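Local coordinates for protein myosin-2 (Saccharomyces cerevisiae, PDB 6IXO) that carries organelles and other cargo along actin cables as a class V myosin motor, gripping receptor proteins with its globular tail, the part described here, at residues 31-36 / 53-58; 82-86 / 150-154; 119-123 / 140-145; 292-297 / 321-325; 315-319 / 342-346. All coordinates share one frame; numbering follows the deposited sequence.

Overall arrangement
This cargo-binding tail is mainly helical, with no strand, and the five contacts fall into two groups on opposite sides of its centre. Contacts 1, 2 and 3 build one end from helices 20-32, 53-67, 71-90, 97-124 and 134-180. Contacts 1 and 2, with centres about 14 Å apart, touch where Leu-32 packs on Thr-84; contact 3, its centre about 18 Å from that of contact 2, shares helix 134-180 and nests inside the chain loop that contact 2 closes. Contacts 4 and 5 come later, their centres about 49 to 63 Å from those of contacts 1 to 3. They share helix 315-323, touch through Leu-292 and Leu-318, and alternate in segment order, consistent with interwoven packing of that end.

Contact 1 (31-36 / 53-58); sequences LLKGFE and YPARIL
Leu-31 pushes its branched end into a hollow lined by Tyr-53, Pro-54, Ile-57 and Leu-58, a knob-into-hole fit. CG anti to the backbone N (chi1 -180°) sends both methyls across the gap: CD1 of Leu-31 meets Tyr-53 CE1 at the ring edge, 3.8 Å away, and Ile-57 CD1 at 3.9 Å, while CD2 rests 3.9 Å from Pro-54 O. A leucine suits the spot because its fork fills two sides of the hollow.

The Tyr-53 ring has Pro-54 CD over one face. With CG between the backbone N and the carbonyl carbon (chi1 71°), its hydroxyl reaches the chain beyond helix 20-32, where Glu-36 N donates an almost straight bond to Tyr-53 OH (2.9 Å, 174°). Water 1 donates to Leu-31 O and is weakly joined to the same hydroxyl. A phenylalanine here would probably keep the apolar edge but leave the Glu-36 N-H without its acceptor, freeing the chain after the turn to shift. A type I turn from Leu-32 to Phe-35 leads out of the helix, and Phe-35 meets Trp-104 edge-to-face. Knob-into-hole packing of this kind is a hallmark of helix bundles, here at one end of the tail domain.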
# COMPACT_ATOMS: atom_id res chain seq x y z
N LEU A 31 21.62 -10.79 1.08
CA LEU A 31 21.16 -9.50 0.58
C LEU A 31 19.65 -9.37 0.71
O LEU A 31 19.12 -8.35 1.16
CB LEU A 31 21.57 -9.32 -0.89
CG LEU A 31 21.14 -7.99 -1.51
CD1 LEU A 31 21.87 -6.84 -0.86
CD2 LEU A 31 21.37 -8.01 -3.01
N LEU A 32 18.94 -10.40 0.28
CA LEU A 32 17.50 -10.26 0.21
C LEU A 32 16.84 -10.55 1.58
O LEU A 32 16.19 -9.68 2.15
CB LEU A 32 16.92 -11.17 -0.87
CG LEU A 32 17.48 -10.90 -2.27
CD1 LEU A 32 16.86 -11.91 -3.22
CD2 LEU A 32 17.21 -9.47 -2.75
N LYS A 33 16.99 -11.76 2.12
CA LYS A 33 16.34 -12.06 3.41
C LYS A 33 16.96 -11.20 4.51
O LYS A 33 16.33 -10.93 5.52
CB LYS A 33 16.46 -13.54 3.79
CG LYS A 33 15.71 -14.47 2.84
CD LYS A 33 15.75 -15.89 3.37
CE LYS A 33 15.29 -16.88 2.30
NZ LYS A 33 15.26 -18.28 2.82
N GLY A 34 18.19 -10.74 4.29
CA GLY A 34 18.91 -9.99 5.31
C GLY A 34 18.79 -8.48 5.15
O GLY A 34 19.56 -7.73 5.75
N PHE A 35 17.86 -8.02 4.31
CA PHE A 35 17.69 -6.58 4.07
C PHE A 35 17.51 -5.77 5.38
O PHE A 35 16.94 -6.27 6.37
CB PHE A 35 16.48 -6.33 3.15
CG PHE A 35 15.13 -6.40 3.87
CD1 PHE A 35 14.54 -7.63 4.17
CD2 PHE A 35 14.46 -5.24 4.22
CE1 PHE A 35 13.28 -7.70 4.83
CE2 PHE A 35 13.19 -5.29 4.88
CZ PHE A 35 12.62 -6.53 5.18
N GLU A 36 18.01 -4.54 5.36
CA GLU A 36 17.84 -3.56 6.43
C GLU A 36 17.25 -2.30 5.84
O GLU A 36 17.72 -1.78 4.84
CB GLU A 36 19.16 -3.24 7.15
CG GLU A 36 19.75 -4.39 7.98
CD GLU A 36 18.86 -4.78 9.16
OE1 GLU A 36 18.17 -3.89 9.68
OE2 GLU A 36 18.86 -5.97 9.56
N TYR A 53 19.41 -0.23 -2.55
CA TYR A 53 20.73 -0.87 -2.66
C TYR A 53 20.62 -2.35 -3.11
O TYR A 53 21.47 -2.82 -3.89
CB TYR A 53 21.55 -0.72 -1.35
CG TYR A 53 21.04 -1.55 -0.20
CD1 TYR A 53 21.45 -2.88 -0.04
CD2 TYR A 53 20.13 -1.02 0.74
CE1 TYR A 53 20.98 -3.66 1.00
CE2 TYR A 53 19.65 -1.80 1.79
CZ TYR A 53 20.07 -3.12 1.92
OH TYR A 53 19.59 -3.92 2.95
N PRO A 54 19.57 -3.09 -2.70
CA PRO A 54 19.49 -4.47 -3.21
C PRO A 54 19.24 -4.51 -4.70
O PRO A 54 19.94 -5.27 -5.39
CB PRO A 54 18.29 -5.07 -2.45
CG PRO A 54 18.21 -4.26 -1.22
CD PRO A 54 18.48 -2.87 -1.69
N ALA A 55 18.30 -3.72 -5.19
CA ALA A 55 18.07 -3.70 -6.63
C ALA A 55 19.34 -3.32 -7.42
O ALA A 55 19.63 -3.96 -8.43
CB ALA A 55 16.97 -2.74 -7.00
N ARG A 56 20.10 -2.32 -6.96
CA ARG A 56 21.26 -1.86 -7.74
C ARG A 56 22.29 -2.97 -7.76
O ARG A 56 22.92 -3.22 -8.78
CB ARG A 56 21.87 -0.57 -7.15
CG ARG A 56 20.93 0.62 -7.08
CD ARG A 56 20.91 1.42 -8.35
NE ARG A 56 19.93 2.52 -8.35
CZ ARG A 56 20.17 3.76 -7.92
NH1 ARG A 56 19.21 4.68 -7.98
NH2 ARG A 56 21.36 4.08 -7.44
N ILE A 57 22.47 -3.64 -6.63
CA ILE A 57 23.42 -4.76 -6.62
C ILE A 57 23.00 -5.89 -7.60
O ILE A 57 23.82 -6.40 -8.37
CB ILE A 57 23.58 -5.31 -5.21
CG1 ILE A 57 24.32 -4.27 -4.38
CG2 ILE A 57 24.33 -6.63 -5.23
CD1 ILE A 57 24.37 -4.55 -2.87
N LEU A 58 21.73 -6.27 -7.56
CA LEU A 58 21.18 -7.27 -8.46
C LEU A 58 21.38 -6.89 -9.92
O LEU A 58 21.71 -7.72 -10.75
CB LEU A 58 19.68 -7.47 -8.19
CG LEU A 58 19.32 -8.08 -6.83
CD1 LEU A 58 17.78 -8.11 -6.63
CD2 LEU A 58 19.89 -9.48 -6.71
O HOH W 1 20.75 -7.02 2.82

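Contact 2 (82-86 / 150-154); sequences LTTIQ and DFEAL
The Phe-151 ring is met obliquely by Leu-82 CD2, with 3.6 Å between that methyl and Phe-151 CE1; Tyr-112 and Val-115 of helix 97-124 also pack against the ring. The Asp-150 carboxylate stands at the outer margin, where Leu-82 CD1 lies 3.9 Å from Asp-150 CB. The third flat group, the Gln-86 amide, is turned to another partner: its OE1 accepts from Asn-157 ND2.

Leu-82 thus splits its fork between an aromatic ring and an acid's aliphatic carbon. Its CD2 also meets Leu-154 CD2 at 3.8 Å. A chi1 of 180° turns the Leu-154 fork away from its own amide nitrogen and spreads the methyls between two neighbours, CD2 standing 4.1 Å from Ile-85 CG2 and CD1 3.8 Å from Gln-86 CB. An alanine in place of Leu-82 is likely to open a gap beside Phe-151 and Leu-154 and let the ring turn more easily.

Helices 71-90 and 134-180 run nearly parallel here, 9° between the short segments, with axes 11.0 Å apart. The leucines, with their forked ends, span this spacing. Across the interface the adhesion is dispersive, methyl on methyl and methyl on ring, while the polar ends of Asp-150 and Gln-86 stay at its margin.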
# COMPACT_ATOMS: atom_id res chain seq x y z
N LEU A 82 13.31 -13.82 -7.69
CA LEU A 82 11.85 -13.56 -7.72
C LEU A 82 11.14 -14.25 -6.54
O LEU A 82 10.31 -13.63 -5.82
CB LEU A 82 11.28 -14.05 -9.06
CG LEU A 82 11.73 -13.24 -10.27
CD1 LEU A 82 11.60 -14.04 -11.56
CD2 LEU A 82 10.93 -11.98 -10.38
N THR A 83 11.46 -15.53 -6.34
CA THR A 83 10.87 -16.34 -5.29
C THR A 83 11.16 -15.73 -3.94
O THR A 83 10.26 -15.63 -3.08
CB THR A 83 11.43 -17.79 -5.30
OG1 THR A 83 11.14 -18.41 -6.56
CG2 THR A 83 10.76 -18.62 -4.18
N THR A 84 12.41 -15.34 -3.73
CA THR A 84 12.84 -14.89 -2.41
C THR A 84 12.18 -13.56 -2.06
O THR A 84 11.69 -13.37 -0.93
CB THR A 84 14.39 -14.77 -2.32
OG1 THR A 84 14.97 -16.07 -2.52
CG2 THR A 84 14.82 -14.22 -0.95
N ILE A 85 12.13 -12.65 -3.01
CA ILE A 85 11.53 -11.35 -2.68
C ILE A 85 10.06 -11.55 -2.33
O ILE A 85 9.58 -11.02 -1.33
CB ILE A 85 11.65 -10.34 -3.84
CG1 ILE A 85 13.13 -9.89 -3.99
CG2 ILE A 85 10.71 -9.15 -3.59
CD1 ILE A 85 13.41 -8.96 -5.22
N GLN A 86 9.36 -12.32 -3.14
CA GLN A 86 7.93 -12.49 -2.87
C GLN A 86 7.76 -13.14 -1.50
O GLN A 86 6.91 -12.73 -0.70
CB GLN A 86 7.26 -13.35 -3.95
CG GLN A 86 5.75 -13.56 -3.66
CD GLN A 86 4.92 -13.91 -4.88
OE1 GLN A 86 5.12 -13.39 -5.99
NE2 GLN A 86 3.95 -14.78 -4.68
N ASP A 150 7.79 -11.21 -15.67
CA ASP A 150 7.97 -11.75 -14.30
C ASP A 150 8.10 -10.63 -13.26
O ASP A 150 7.53 -10.72 -12.16
CB ASP A 150 9.21 -12.66 -14.25
CG ASP A 150 9.00 -14.01 -15.01
OD1 ASP A 150 7.85 -14.35 -15.32
OD2 ASP A 150 10.00 -14.69 -15.30
N PHE A 151 8.84 -9.56 -13.56
CA PHE A 151 8.91 -8.45 -12.59
C PHE A 151 7.61 -7.65 -12.51
O PHE A 151 7.26 -7.16 -11.45
CB PHE A 151 10.10 -7.52 -12.92
CG PHE A 151 11.40 -8.03 -12.35
CD1 PHE A 151 11.49 -8.37 -11.02
CD2 PHE A 151 12.51 -8.21 -13.14
CE1 PHE A 151 12.65 -8.87 -10.48
CE2 PHE A 151 13.68 -8.70 -12.59
CZ PHE A 151 13.73 -9.06 -11.25
N GLU A 152 6.90 -7.52 -13.61
CA GLU A 152 5.59 -6.93 -13.57
C GLU A 152 4.67 -7.72 -12.64
O GLU A 152 3.98 -7.15 -11.77
CB GLU A 152 5.03 -6.87 -14.99
CG GLU A 152 3.60 -6.34 -15.09
CD GLU A 152 3.10 -6.35 -16.54
OE1 GLU A 152 3.19 -5.31 -17.21
OE2 GLU A 152 2.63 -7.41 -17.01
N ALA A 153 4.68 -9.05 -12.80
CA ALA A 153 3.90 -9.92 -11.92
C ALA A 153 4.37 -9.80 -10.47
O ALA A 153 3.53 -9.71 -9.53
CB ALA A 153 3.97 -11.40 -12.40
N LEU A 154 5.69 -9.78 -10.25
CA LEU A 154 6.21 -9.63 -8.88
C LEU A 154 5.70 -8.33 -8.21
O LEU A 154 5.24 -8.34 -7.06
CB LEU A 154 7.74 -9.63 -8.86
CG LEU A 154 8.41 -9.47 -7.48
CD1 LEU A 154 8.01 -10.63 -6.53
CD2 LEU A 154 9.96 -9.47 -7.63

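Contact 3 (119-123 / 140-145); sequences LNSIL and YVSLVT
Leu-119 packs on Val-144 and Thr-145 where helices 97-124 and 134-180, consecutive in the chain, fold back on each other as an antiparallel helical hairpin. The two segments run at 162° with axes 10.4 Å apart, and the residues facing across follow the spacing of three and four that places them on one side of a helix.

At Leu-119, CB lies 4.0 Å from Val-144 CG1 as the two side chains pass alongside, pointing opposite ways. Its CD1 reaches on to Thr-145 OG1, 3.7 Å away, with CD2 close beside it; leucine is long enough to cover both neighbours. Lys-148, one turn further along the opposing helix, also touches Leu-119.

Ile-122 comes next and is buried. Its chi1 of -77° and an extended chi2 of 159° together carry CD1 to the tyrosine, 3.4 Å from Tyr-140 CE2, a tight and oblique approach to the ring. The same methyl meets Val-144 CG2 at 3.7 Å, whereas the other branch, CG2, lies 3.8 Å from Val-141 CG2. A beta-branched residue suits this place because its two arms serve separate partners. Beyond its isoleucine neighbour, the Tyr-140 ring packs edge-to-face with Trp-66, joining the hairpin to helix 53-67.

Leu-123, at the exposed margin, crosses Val-141 at about a right angle, its CD2 meeting Val-141 CG1. On the facing helix, Thr-145 OG1 donates to Val-141 O at 2.6 Å from above the carbonyl plane, while Thr-145 N bonds to the same oxygen from the opposite face.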
# COMPACT_ATOMS: atom_id res chain seq x y z
N LEU A 119 15.58 -4.04 -22.06
CA LEU A 119 14.85 -4.55 -23.22
C LEU A 119 14.85 -3.54 -24.34
O LEU A 119 15.12 -3.87 -25.51
CB LEU A 119 13.41 -4.91 -22.80
CG LEU A 119 12.59 -5.63 -23.87
CD1 LEU A 119 13.37 -6.82 -24.47
CD2 LEU A 119 11.25 -6.09 -23.27
N ASN A 120 14.56 -2.29 -24.02
CA ASN A 120 14.58 -1.25 -25.05
C ASN A 120 15.97 -1.06 -25.60
O ASN A 120 16.14 -0.84 -26.79
CB ASN A 120 14.05 0.09 -24.52
CG ASN A 120 14.17 1.20 -25.55
OD1 ASN A 120 13.35 1.31 -26.45
ND2 ASN A 120 15.22 2.00 -25.43
N SER A 121 16.98 -1.17 -24.75
CA SER A 121 18.35 -1.02 -25.22
C SER A 121 18.76 -2.15 -26.16
O SER A 121 19.51 -1.94 -27.13
CB SER A 121 19.33 -0.98 -24.03
OG SER A 121 20.67 -1.02 -24.53
N ILE A 122 18.27 -3.35 -25.86
CA ILE A 122 18.54 -4.55 -26.66
C ILE A 122 17.88 -4.45 -28.03
O ILE A 122 18.50 -4.70 -29.07
CB ILE A 122 18.05 -5.82 -25.91
CG1 ILE A 122 19.04 -6.18 -24.80
CG2 ILE A 122 17.90 -6.99 -26.86
CD1 ILE A 122 18.43 -7.08 -23.70
N LEU A 123 16.62 -4.03 -28.03
CA LEU A 123 15.84 -3.96 -29.27
C LEU A 123 16.29 -2.82 -30.17
O LEU A 123 16.15 -2.88 -31.40
CB LEU A 123 14.35 -3.79 -28.94
CG LEU A 123 13.62 -4.99 -28.33
CD1 LEU A 123 12.20 -4.63 -27.92
CD2 LEU A 123 13.63 -6.16 -29.31
N TYR A 140 17.67 -14.64 -26.44
CA TYR A 140 17.99 -13.61 -25.47
C TYR A 140 16.88 -12.58 -25.31
O TYR A 140 16.47 -12.24 -24.19
CB TYR A 140 19.29 -12.92 -25.88
CG TYR A 140 19.73 -11.90 -24.88
CD1 TYR A 140 19.73 -12.19 -23.52
CD2 TYR A 140 20.14 -10.64 -25.28
CE1 TYR A 140 20.13 -11.25 -22.59
CE2 TYR A 140 20.55 -9.70 -24.37
CZ TYR A 140 20.54 -10.01 -23.02
OH TYR A 140 20.95 -9.07 -22.11
N VAL A 141 16.40 -12.05 -26.44
CA VAL A 141 15.31 -11.08 -26.41
C VAL A 141 14.11 -11.71 -25.72
O VAL A 141 13.38 -11.05 -24.94
CB VAL A 141 14.93 -10.64 -27.84
CG1 VAL A 141 13.71 -9.69 -27.82
CG2 VAL A 141 16.09 -9.94 -28.45
N SER A 142 13.91 -12.99 -25.98
CA SER A 142 12.78 -13.75 -25.45
C SER A 142 12.90 -13.90 -23.93
O SER A 142 11.92 -13.77 -23.19
CB SER A 142 12.70 -15.11 -26.15
OG SER A 142 11.56 -15.82 -25.70
N LEU A 143 14.12 -14.15 -23.46
CA LEU A 143 14.41 -14.22 -22.03
C LEU A 143 14.15 -12.90 -21.30
O LEU A 143 13.55 -12.88 -20.23
CB LEU A 143 15.88 -14.63 -21.83
CG LEU A 143 16.54 -14.39 -20.46
CD1 LEU A 143 16.10 -15.41 -19.44
CD2 LEU A 143 18.06 -14.39 -20.58
N VAL A 144 14.62 -11.80 -21.87
CA VAL A 144 14.47 -10.52 -21.20
C VAL A 144 13.00 -10.11 -21.23
O VAL A 144 12.50 -9.50 -20.28
CB VAL A 144 15.35 -9.43 -21.86
CG1 VAL A 144 15.16 -8.07 -21.16
CG2 VAL A 144 16.81 -9.85 -21.80
N THR A 145 12.32 -10.44 -22.32
CA THR A 145 10.90 -10.12 -22.39
C THR A 145 10.12 -10.86 -21.30
O THR A 145 9.26 -10.27 -20.67
CB THR A 145 10.34 -10.47 -23.76
OG1 THR A 145 11.08 -9.76 -24.75
CG2 THR A 145 8.86 -10.09 -23.84

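Contact 4 (292-297 / 321-325); sequences LLQVRK and LISQY. With SO4 (sulfate ion), chain E.
Lys-297 and Tyr-325 form the polar part of a buried contact that joins the end of helix 284-294 to the end of helix 315-323 within the DIL region of the tail. The rest is apolar packing. Leu-292 CD1 lies 3.8 Å from Leu-321 CD1 as the two leucines meet at a slant, and Leu-306 of helix 300-309 packs against both Leu-292 and Ile-322. Leu-293 CD2 meets Tyr-325 CD1 at 4.0 Å, while the Leu-293 carbonyl oxygen lies at the ring edge.

In Lys-297 the bend at chi3 (-69°) brings CE over the middle of the Tyr-325 ring, a CH-pi contact; that at chi4 (-81°) turns NZ toward carbonyl oxygens. The ammonium sits further off-centre in a cation-pi interaction, NZ of Lys-297 being 4.4 Å from the centroid of the Tyr-325 ring. Lysine is apt here because its aliphatic stem can cover a ring while its charge reaches beyond. NZ donates to Leu-292 O and Val-295 O, 2.7 Å to each and in the plane of each carbonyl, and to water 2. That water in turn donates to Leu-293 O and Tyr-325 OH, and the hydroxyl also bonds to Glu-331.

At the surface, Arg-296 holds a sulfate, probably a component of the crystallisation solution, with NH2 to O1 of the sulfate at 3.0 Å; its NE pairs with Asp-302. Inside, two carbonyl oxygens, a water and the off-centre ring neighbour the buried ammonium, which would probably favour its charged form and pin the chain leaving helix 284-294.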
# COMPACT_ATOMS: atom_id res chain seq x y z
N LEU A 292 -25.93 12.41 10.85
CA LEU A 292 -27.26 11.88 11.10
C LEU A 292 -27.49 11.81 12.61
O LEU A 292 -28.59 12.09 13.12
CB LEU A 292 -27.41 10.48 10.45
CG LEU A 292 -28.76 9.75 10.66
CD1 LEU A 292 -29.01 8.75 9.56
CD2 LEU A 292 -28.78 8.99 12.00
N LEU A 293 -26.44 11.43 13.33
CA LEU A 293 -26.54 11.24 14.76
C LEU A 293 -26.65 12.57 15.50
O LEU A 293 -27.02 12.60 16.67
CB LEU A 293 -25.35 10.45 15.26
CG LEU A 293 -25.27 8.99 14.80
CD1 LEU A 293 -24.06 8.30 15.47
CD2 LEU A 293 -26.57 8.24 15.18
N GLN A 294 -26.38 13.67 14.80
CA GLN A 294 -26.36 14.97 15.46
C GLN A 294 -27.48 15.91 15.09
O GLN A 294 -27.89 16.76 15.91
CB GLN A 294 -25.02 15.67 15.16
CG GLN A 294 -23.83 15.00 15.86
CD GLN A 294 -22.53 15.66 15.53
OE1 GLN A 294 -21.85 15.28 14.58
NE2 GLN A 294 -22.17 16.68 16.30
N VAL A 295 -27.97 15.80 13.86
CA VAL A 295 -28.97 16.79 13.41
C VAL A 295 -30.36 16.47 13.97
O VAL A 295 -30.64 15.35 14.41
CB VAL A 295 -29.05 16.88 11.88
CG1 VAL A 295 -27.71 17.36 11.31
CG2 VAL A 295 -29.43 15.52 11.29
N ARG A 296 -31.24 17.46 13.92
CA ARG A 296 -32.59 17.30 14.42
C ARG A 296 -33.33 16.30 13.55
O ARG A 296 -33.21 16.31 12.32
CB ARG A 296 -33.30 18.64 14.42
CG ARG A 296 -34.30 18.79 15.54
CD ARG A 296 -35.01 20.12 15.47
NE ARG A 296 -35.84 20.23 14.28
CZ ARG A 296 -36.52 21.33 13.95
NH1 ARG A 296 -36.48 22.40 14.74
NH2 ARG A 296 -37.25 21.35 12.83
N LYS A 297 -34.07 15.44 14.22
CA LYS A 297 -34.82 14.37 13.58
C LYS A 297 -36.27 14.40 14.09
O LYS A 297 -36.78 13.39 14.55
CB LYS A 297 -34.17 13.02 13.90
CG LYS A 297 -32.80 12.82 13.20
CD LYS A 297 -32.00 11.64 13.74
CE LYS A 297 -31.51 11.89 15.16
NZ LYS A 297 -30.28 12.75 15.14
N LEU A 321 -30.39 3.33 11.19
CA LEU A 321 -29.68 4.26 12.06
C LEU A 321 -30.67 5.05 12.90
O LEU A 321 -30.48 5.19 14.11
CB LEU A 321 -28.83 5.21 11.24
CG LEU A 321 -27.65 4.51 10.54
CD1 LEU A 321 -27.02 5.47 9.55
CD2 LEU A 321 -26.62 4.04 11.56
N ILE A 322 -31.70 5.57 12.24
CA ILE A 322 -32.73 6.34 12.97
C ILE A 322 -33.50 5.45 13.95
O ILE A 322 -33.79 5.90 15.08
CB ILE A 322 -33.73 7.00 12.00
CG1 ILE A 322 -33.02 8.10 11.21
CG2 ILE A 322 -34.97 7.62 12.79
CD1 ILE A 322 -33.79 8.60 10.03
N SER A 323 -33.86 4.22 13.54
CA SER A 323 -34.71 3.43 14.45
C SER A 323 -33.86 2.93 15.62
O SER A 323 -34.39 2.61 16.65
CB SER A 323 -35.38 2.25 13.73
OG SER A 323 -34.42 1.47 13.06
N GLN A 324 -32.54 2.88 15.45
CA GLN A 324 -31.67 2.45 16.56
C GLN A 324 -31.09 3.59 17.39
O GLN A 324 -30.34 3.36 18.34
CB GLN A 324 -30.49 1.60 15.98
CG GLN A 324 -31.05 0.25 15.47
CD GLN A 324 -30.03 -0.48 14.59
OE1 GLN A 324 -28.82 -0.22 14.67
NE2 GLN A 324 -30.53 -1.38 13.76
N TYR A 325 -31.40 4.82 17.00
CA TYR A 325 -30.92 6.00 17.73
C TYR A 325 -31.35 5.99 19.20
O TYR A 325 -32.52 5.77 19.49
CB TYR A 325 -31.48 7.26 17.07
CG TYR A 325 -31.03 8.56 17.73
CD1 TYR A 325 -29.78 9.08 17.47
CD2 TYR A 325 -31.90 9.27 18.57
CE1 TYR A 325 -29.37 10.31 18.05
CE2 TYR A 325 -31.50 10.46 19.16
CZ TYR A 325 -30.24 10.98 18.87
OH TYR A 325 -29.88 12.15 19.46
S SO4 E . -38.85 24.49 12.73
O1 SO4 E . -39.41 23.29 12.12
O2 SO4 E . -39.92 25.25 13.37
O3 SO4 E . -37.85 24.11 13.72
O4 SO4 E . -38.22 25.31 11.70
O HOH W 2 -29.26 13.83 17.42

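Contact 5 (315-319 / 342-346)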
# COMPACT_ATOMS: atom_id res chain seq x y z
N PRO A 315 -32.11 4.69 1.81
CA PRO A 315 -33.18 4.83 2.80
C PRO A 315 -33.18 3.71 3.86
O PRO A 315 -33.47 3.99 5.03
CB PRO A 315 -34.44 4.79 1.94
CG PRO A 315 -34.03 5.35 0.65
CD PRO A 315 -32.63 4.76 0.43
N ALA A 316 -32.85 2.47 3.47
CA ALA A 316 -32.85 1.37 4.45
C ALA A 316 -31.77 1.61 5.51
O ALA A 316 -31.95 1.25 6.67
CB ALA A 316 -32.63 0.01 3.75
N GLN A 317 -30.64 2.18 5.11
CA GLN A 317 -29.59 2.54 6.07
C GLN A 317 -30.03 3.67 6.99
O GLN A 317 -29.77 3.62 8.19
CB GLN A 317 -28.29 2.94 5.36
CG GLN A 317 -27.64 1.73 4.64
CD GLN A 317 -26.53 2.13 3.66
OE1 GLN A 317 -26.55 3.24 3.12
NE2 GLN A 317 -25.60 1.22 3.41
N LEU A 318 -30.64 4.71 6.42
CA LEU A 318 -31.22 5.79 7.23
C LEU A 318 -32.16 5.20 8.27
O LEU A 318 -32.17 5.61 9.44
CB LEU A 318 -31.98 6.79 6.36
CG LEU A 318 -31.11 7.60 5.40
CD1 LEU A 318 -31.94 8.56 4.57
CD2 LEU A 318 -30.04 8.34 6.17
N GLN A 319 -32.97 4.23 7.83
CA GLN A 319 -33.98 3.70 8.74
C GLN A 319 -33.37 2.93 9.91
O GLN A 319 -33.82 3.08 11.03
CB GLN A 319 -34.96 2.80 8.00
CG GLN A 319 -36.02 2.21 8.91
CD GLN A 319 -36.94 1.29 8.16
OE1 GLN A 319 -36.53 0.66 7.20
NE2 GLN A 319 -38.20 1.23 8.57
N VAL A 342 -40.17 7.58 7.52
CA VAL A 342 -38.95 6.93 7.06
C VAL A 342 -39.25 5.52 6.53
O VAL A 342 -38.78 5.16 5.45
CB VAL A 342 -37.93 6.84 8.18
CG1 VAL A 342 -36.81 5.91 7.80
CG2 VAL A 342 -37.40 8.24 8.50
N ALA A 343 -40.03 4.74 7.27
CA ALA A 343 -40.36 3.36 6.89
C ALA A 343 -41.11 3.34 5.56
O ALA A 343 -40.94 2.43 4.74
CB ALA A 343 -41.19 2.68 7.97
N ASP A 344 -41.92 4.37 5.33
CA ASP A 344 -42.63 4.50 4.07
C ASP A 344 -41.70 4.90 2.93
O ASP A 344 -41.91 4.48 1.79
CB ASP A 344 -43.78 5.50 4.21
CG ASP A 344 -44.97 4.90 4.94
OD1 ASP A 344 -45.20 3.68 4.79
OD2 ASP A 344 -45.67 5.65 5.67
N ILE A 345 -40.66 5.69 3.22
CA ILE A 345 -39.70 6.02 2.17
C ILE A 345 -38.96 4.76 1.75
O ILE A 345 -38.67 4.54 0.57
CB ILE A 345 -38.71 7.11 2.59
CG1 ILE A 345 -39.42 8.45 2.65
CG2 ILE A 345 -37.53 7.18 1.61
CD1 ILE A 345 -38.56 9.58 3.14
N VAL A 346 -38.69 3.90 2.73
CA VAL A 346 -38.02 2.64 2.46
C VAL A 346 -38.94 1.71 1.65
O VAL A 346 -38.55 1.19 0.61
CB VAL A 346 -37.57 1.93 3.74
CG1 VAL A 346 -37.17 0.50 3.44
CG2 VAL A 346 -36.41 2.68 4.39
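Gln-319 lies across Val-342, Ala-343 and Val-346 in an antiparallel helical hairpin made by two successive helices, 315-323 and 336-350. The segments run at 154° and their axes come within 8.8 Å, a fairly close approach, consistent with the compact Pro-315, Ala-343 and Val-346 at the interface.

The glutamine is stretched out: a chi1 of 179° swings CG to the far side from its own nitrogen, the remaining chain continues nearly straight, and the aliphatic part does much of the packing. Gln-319 CB rests 3.6 Å from Val-342 CG1, the two side chains crossing obliquely. Farther along, the flat amide straddles two residues of the facing helix: NE2 of Gln-319 sits 3.4 Å from Ala-343 CB, while OE1 is 3.5 Å from Val-346 CG2. Across the segments both are polar-to-methyl contacts rather than bonds. Glutamine suits this partly exposed position, since its methylenes can lie on apolar neighbours and its amide can end near the surface. Against Val-346 it runs at about a right angle.

At the other end, Pro-315 opens helix 315-323, where a ring without an N-H costs no helical hydrogen bond. It meets Ile-345 at about a right angle, with Pro-315 CB 3.9 Å from Ile-345 CG2. Helix 300-309 flanks the hairpin, Ile-303 touching Val-342 and Arg-307 touching Ile-345.

Val-346 wedges between the proline and the glutamine: its CG2 lies 3.3 Å from Pro-315 O, the same oxygen that takes the backbone bond from Gln-319 N.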